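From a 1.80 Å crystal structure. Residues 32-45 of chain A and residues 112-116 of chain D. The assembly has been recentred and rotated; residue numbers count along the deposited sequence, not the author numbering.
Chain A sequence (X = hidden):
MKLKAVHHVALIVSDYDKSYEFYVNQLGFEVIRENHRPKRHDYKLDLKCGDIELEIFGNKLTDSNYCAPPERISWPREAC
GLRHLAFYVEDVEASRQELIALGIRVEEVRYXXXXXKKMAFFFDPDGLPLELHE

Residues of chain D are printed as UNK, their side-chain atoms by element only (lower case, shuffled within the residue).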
# COMPACT_ATOMS: atom_id res chain seq x y z
N ILE A 32 -14.83 10.41 2.00
CA ILE A 32 -15.77 10.13 0.94
C ILE A 32 -17.00 9.41 1.47
O ILE A 32 -18.12 9.82 1.17
CB ILE A 32 -15.14 9.31 -0.20
CG1 ILE A 32 -13.90 10.03 -0.77
CG2 ILE A 32 -16.17 9.03 -1.29
CD1 ILE A 32 -12.98 9.12 -1.58
N ARG A 33 -16.78 8.29 2.17
CA ARG A 33 -17.84 7.46 2.73
C ARG A 33 -17.33 6.90 4.04
O ARG A 33 -16.12 6.69 4.22
CB ARG A 33 -18.16 6.24 1.84
CG ARG A 33 -18.31 6.54 0.37
CD ARG A 33 -18.42 5.24 -0.46
NE ARG A 33 -18.06 5.55 -1.83
CZ ARG A 33 -16.84 5.42 -2.32
NH1 ARG A 33 -15.87 4.90 -1.55
NH2 ARG A 33 -16.57 5.85 -3.54
N GLU A 34 -18.27 6.45 4.85
CA GLU A 34 -17.96 5.67 6.03
C GLU A 34 -19.09 4.70 6.29
O GLU A 34 -20.27 5.10 6.34
CB GLU A 34 -17.77 6.58 7.23
CG GLU A 34 -17.44 5.82 8.51
CD GLU A 34 -17.35 6.74 9.73
OE1 GLU A 34 -18.11 7.73 9.77
OE2 GLU A 34 -16.59 6.45 10.67
N ASN A 35 -18.75 3.42 6.36
CA ASN A 35 -19.75 2.37 6.50
C ASN A 35 -19.38 1.34 7.53
O ASN A 35 -18.22 0.94 7.65
CB ASN A 35 -20.01 1.69 5.16
CG ASN A 35 -20.74 2.59 4.21
OD1 ASN A 35 -21.93 2.88 4.41
ND2 ASN A 35 -20.05 3.05 3.18
N HIS A 36 -20.35 0.85 8.27
CA HIS A 36 -20.12 -0.15 9.28
C HIS A 36 -20.91 -1.43 8.94
O HIS A 36 -22.10 -1.39 8.77
CB HIS A 36 -20.50 0.45 10.61
CG HIS A 36 -20.39 -0.47 11.76
ND1 HIS A 36 -21.24 -0.39 12.83
CD2 HIS A 36 -19.53 -1.46 12.04
CE1 HIS A 36 -20.93 -1.31 13.71
NE2 HIS A 36 -19.88 -1.97 13.25
N ARG A 37 -20.22 -2.54 8.80
CA ARG A 37 -20.85 -3.82 8.55
C ARG A 37 -20.24 -4.83 9.49
O ARG A 37 -19.28 -5.45 9.18
CB ARG A 37 -20.66 -4.26 7.12
CG ARG A 37 -21.33 -3.38 6.09
CD ARG A 37 -22.82 -3.53 6.13
NE ARG A 37 -23.50 -2.80 5.08
CZ ARG A 37 -23.86 -1.53 5.16
NH1 ARG A 37 -23.56 -0.82 6.22
NH2 ARG A 37 -24.49 -0.96 4.16
N PRO A 38 -20.83 -4.93 10.66
CA PRO A 38 -20.30 -5.73 11.74
C PRO A 38 -19.86 -7.07 11.26
O PRO A 38 -20.58 -7.79 10.58
CB PRO A 38 -21.47 -5.86 12.67
CG PRO A 38 -22.31 -4.78 12.37
CD PRO A 38 -22.14 -4.40 10.99
N LYS A 39 -18.64 -7.40 11.64
CA LYS A 39 -17.99 -8.60 11.18
C LYS A 39 -17.62 -8.64 9.69
O LYS A 39 -16.44 -8.76 9.35
CB LYS A 39 -18.77 -9.81 11.62
CG LYS A 39 -20.04 -10.03 10.97
CD LYS A 39 -20.63 -11.33 11.49
CE LYS A 39 -22.12 -11.50 11.22
NZ LYS A 39 -22.42 -12.50 10.17
N ARG A 40 -18.58 -8.52 8.80
CA ARG A 40 -18.21 -8.52 7.42
C ARG A 40 -16.94 -7.71 7.23
O ARG A 40 -15.93 -8.23 6.83
CB ARG A 40 -19.30 -8.03 6.51
CG ARG A 40 -18.84 -8.00 5.09
CD ARG A 40 -19.88 -8.49 4.18
NE ARG A 40 -21.11 -7.75 4.33
CZ ARG A 40 -21.34 -6.57 3.78
NH1 ARG A 40 -20.42 -5.97 3.07
NH2 ARG A 40 -22.49 -6.00 3.95
N HIS A 41 -16.99 -6.43 7.52
CA HIS A 41 -15.78 -5.61 7.40
C HIS A 41 -15.64 -4.55 8.47
O HIS A 41 -14.83 -3.64 8.32
CB HIS A 41 -15.65 -5.00 6.00
CG HIS A 41 -16.66 -3.94 5.69
ND1 HIS A 41 -16.86 -2.84 6.51
CD2 HIS A 41 -17.45 -3.74 4.61
CE1 HIS A 41 -17.76 -2.05 5.97
NE2 HIS A 41 -18.14 -2.58 4.82
N ASP A 42 -16.40 -4.67 9.56
CA ASP A 42 -16.39 -3.64 10.61
C ASP A 42 -16.47 -2.26 9.99
O ASP A 42 -17.35 -2.04 9.13
CB ASP A 42 -15.18 -3.85 11.52
CG ASP A 42 -15.22 -5.21 12.22
OD1 ASP A 42 -16.34 -5.60 12.64
OD2 ASP A 42 -14.18 -5.92 12.27
N TYR A 43 -15.62 -1.30 10.41
CA TYR A 43 -15.72 0.05 9.85
C TYR A 43 -14.82 0.17 8.66
O TYR A 43 -13.65 -0.28 8.71
CB TYR A 43 -15.34 1.14 10.89
CG TYR A 43 -16.33 1.17 12.04
CD1 TYR A 43 -17.47 1.97 11.96
CD2 TYR A 43 -16.13 0.42 13.18
CE1 TYR A 43 -18.37 2.04 12.99
CE2 TYR A 43 -17.06 0.45 14.22
CZ TYR A 43 -18.19 1.24 14.10
OH TYR A 43 -19.11 1.29 15.12
N LYS A 44 -15.38 0.68 7.58
CA LYS A 44 -14.62 0.94 6.38
C LYS A 44 -14.74 2.41 6.05
O LYS A 44 -15.85 2.94 5.92
CB LYS A 44 -15.16 0.09 5.21
CG LYS A 44 -14.40 0.31 3.88
CD LYS A 44 -15.01 -0.50 2.71
CE LYS A 44 -14.18 -0.33 1.44
NZ LYS A 44 -14.57 0.89 0.64
N LEU A 45 -13.61 3.10 6.14
CA LEU A 45 -13.56 4.54 6.02
C LEU A 45 -12.83 4.83 4.71
O LEU A 45 -11.64 4.50 4.57
CB LEU A 45 -12.76 5.11 7.19
CG LEU A 45 -12.44 6.61 7.10
CD1 LEU A 45 -13.66 7.54 7.03
CD2 LEU A 45 -11.53 7.00 8.24
N UNK D 112 -18.22 -3.86 -5.92
CA UNK D 112 -17.91 -2.90 -4.86
C UNK D 112 -19.15 -2.68 -3.98
O UNK D 112 -20.25 -2.42 -4.48
o UNK D 112 -17.72 -0.04 -3.60
o UNK D 112 -15.68 -0.29 -4.45
c UNK D 112 -16.91 -0.58 -4.40
c UNK D 112 -17.43 -1.57 -5.46
N UNK D 113 -18.98 -2.79 -2.67
CA UNK D 113 -20.11 -2.68 -1.77
C UNK D 113 -20.85 -1.34 -1.87
O UNK D 113 -22.04 -1.26 -1.54
c UNK D 113 -19.51 -4.43 -0.04
o UNK D 113 -18.62 -4.77 0.78
o UNK D 113 -20.20 -5.26 -0.68
c UNK D 113 -19.70 -2.95 -0.32
N UNK D 114 -20.16 -0.27 -2.26
CA UNK D 114 -20.74 1.07 -2.16
C UNK D 114 -20.92 1.81 -3.44
O UNK D 114 -21.62 2.81 -3.46
c UNK D 114 -20.04 1.95 -1.11
o UNK D 114 -20.54 -1.16 3.48
c UNK D 114 -21.50 0.26 1.88
c UNK D 114 -21.36 1.04 0.77
c UNK D 114 -19.03 0.57 0.68
c UNK D 114 -20.39 -0.33 2.41
c UNK D 114 -19.14 -0.17 1.83
c UNK D 114 -20.12 1.28 0.20
N UNK D 115 -20.26 1.35 -4.50
CA UNK D 115 -20.43 1.96 -5.80
C UNK D 115 -21.07 1.02 -6.79
O UNK D 115 -21.43 1.42 -7.90
o UNK D 115 -18.23 1.36 -6.61
c UNK D 115 -18.42 3.47 -5.35
c UNK D 115 -19.09 2.47 -6.36
N UNK D 116 -21.04 -0.27 -6.47
CA UNK D 116 -21.52 -1.29 -7.38
C UNK D 116 -20.60 -1.67 -8.53
O UNK D 116 -20.95 -2.53 -9.34
O HOH W 1 -17.64 -6.69 2.08
O HOH W 2 -16.50 1.42 -1.54

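Position 112 carries four side-chain atoms: a carbon, then a second carbon bearing two oxygens. It touches nothing on chain A directly, and its CA-to-CB bond runs sideways to the hairpin. One of its oxygens lies 2.8 Å from the backbone N of position 114 and 3.0 Å from the backbone N of position 115, so it accepts hydrogen bonds from both. Two carbons ending in a carboxylate make this Asp D112. Its OD1 thus ties down the turn that follows, and it also takes a hydrogen bond from water 2, which in turn accepts one from NZ of Lys A44.

Position 113 has the same composition, two carbons with two oxygens on the second, but its CA-to-CB bond points toward chain A. One oxygen meets NH1 of Arg A40 at 3.2 Å, near the plane of the guanidinium. Asp D113 fits, and the pair is a salt bridge. Water 1 reinforces it, accepting from Arg A40 NH1 and donating to Asp D113 OD2.

Position 114 has one carbon leading to a ring of six carbons that bears one oxygen, eight atoms in all. The oxygen lies 3.1 Å from NE2 of His A41 and 3.4 Å from CB of Asn A35. A hydroxylated six-carbon ring is Tyr D114. The pair His A41 NE2 and Tyr D114 OH forms a hydrogen bond in which either could be the donor. Asn A35 covers one ring face, Lys A44 CD approaches the edge, and the aliphatic part of Arg A33 packs at the base, its CD 3.7 Å from Tyr D114 CB.

Position 115 branches at its first side-chain carbon into one oxygen and one carbon. That carbon sits 3.5 Å from NH2 of Arg A33, over one face of the guanidinium. This is Thr D115, with CG2 making the contact.

Position 116 has no side-chain atoms and makes no contact: Gly D116. Its positive phi by itself favours glycine, and its N bonds back to Asp D112 O, closing the turn.

The rule is one aromatic anchor on a braced loop. Tyr D114 contributes by far the most covered area, and the paired strands of the hairpin supply its site: Arg A33, Asn A35 and Arg A37 alternate toward it from one strand, and Lys A44 comes from the other. His A41 fixes the hydroxyl, while the Asp D113 salt bridge adds a charged contact at the margin. Asp D112 holds the loop backbone that presents the tyrosine.

Chain D (112-116) DDYTG
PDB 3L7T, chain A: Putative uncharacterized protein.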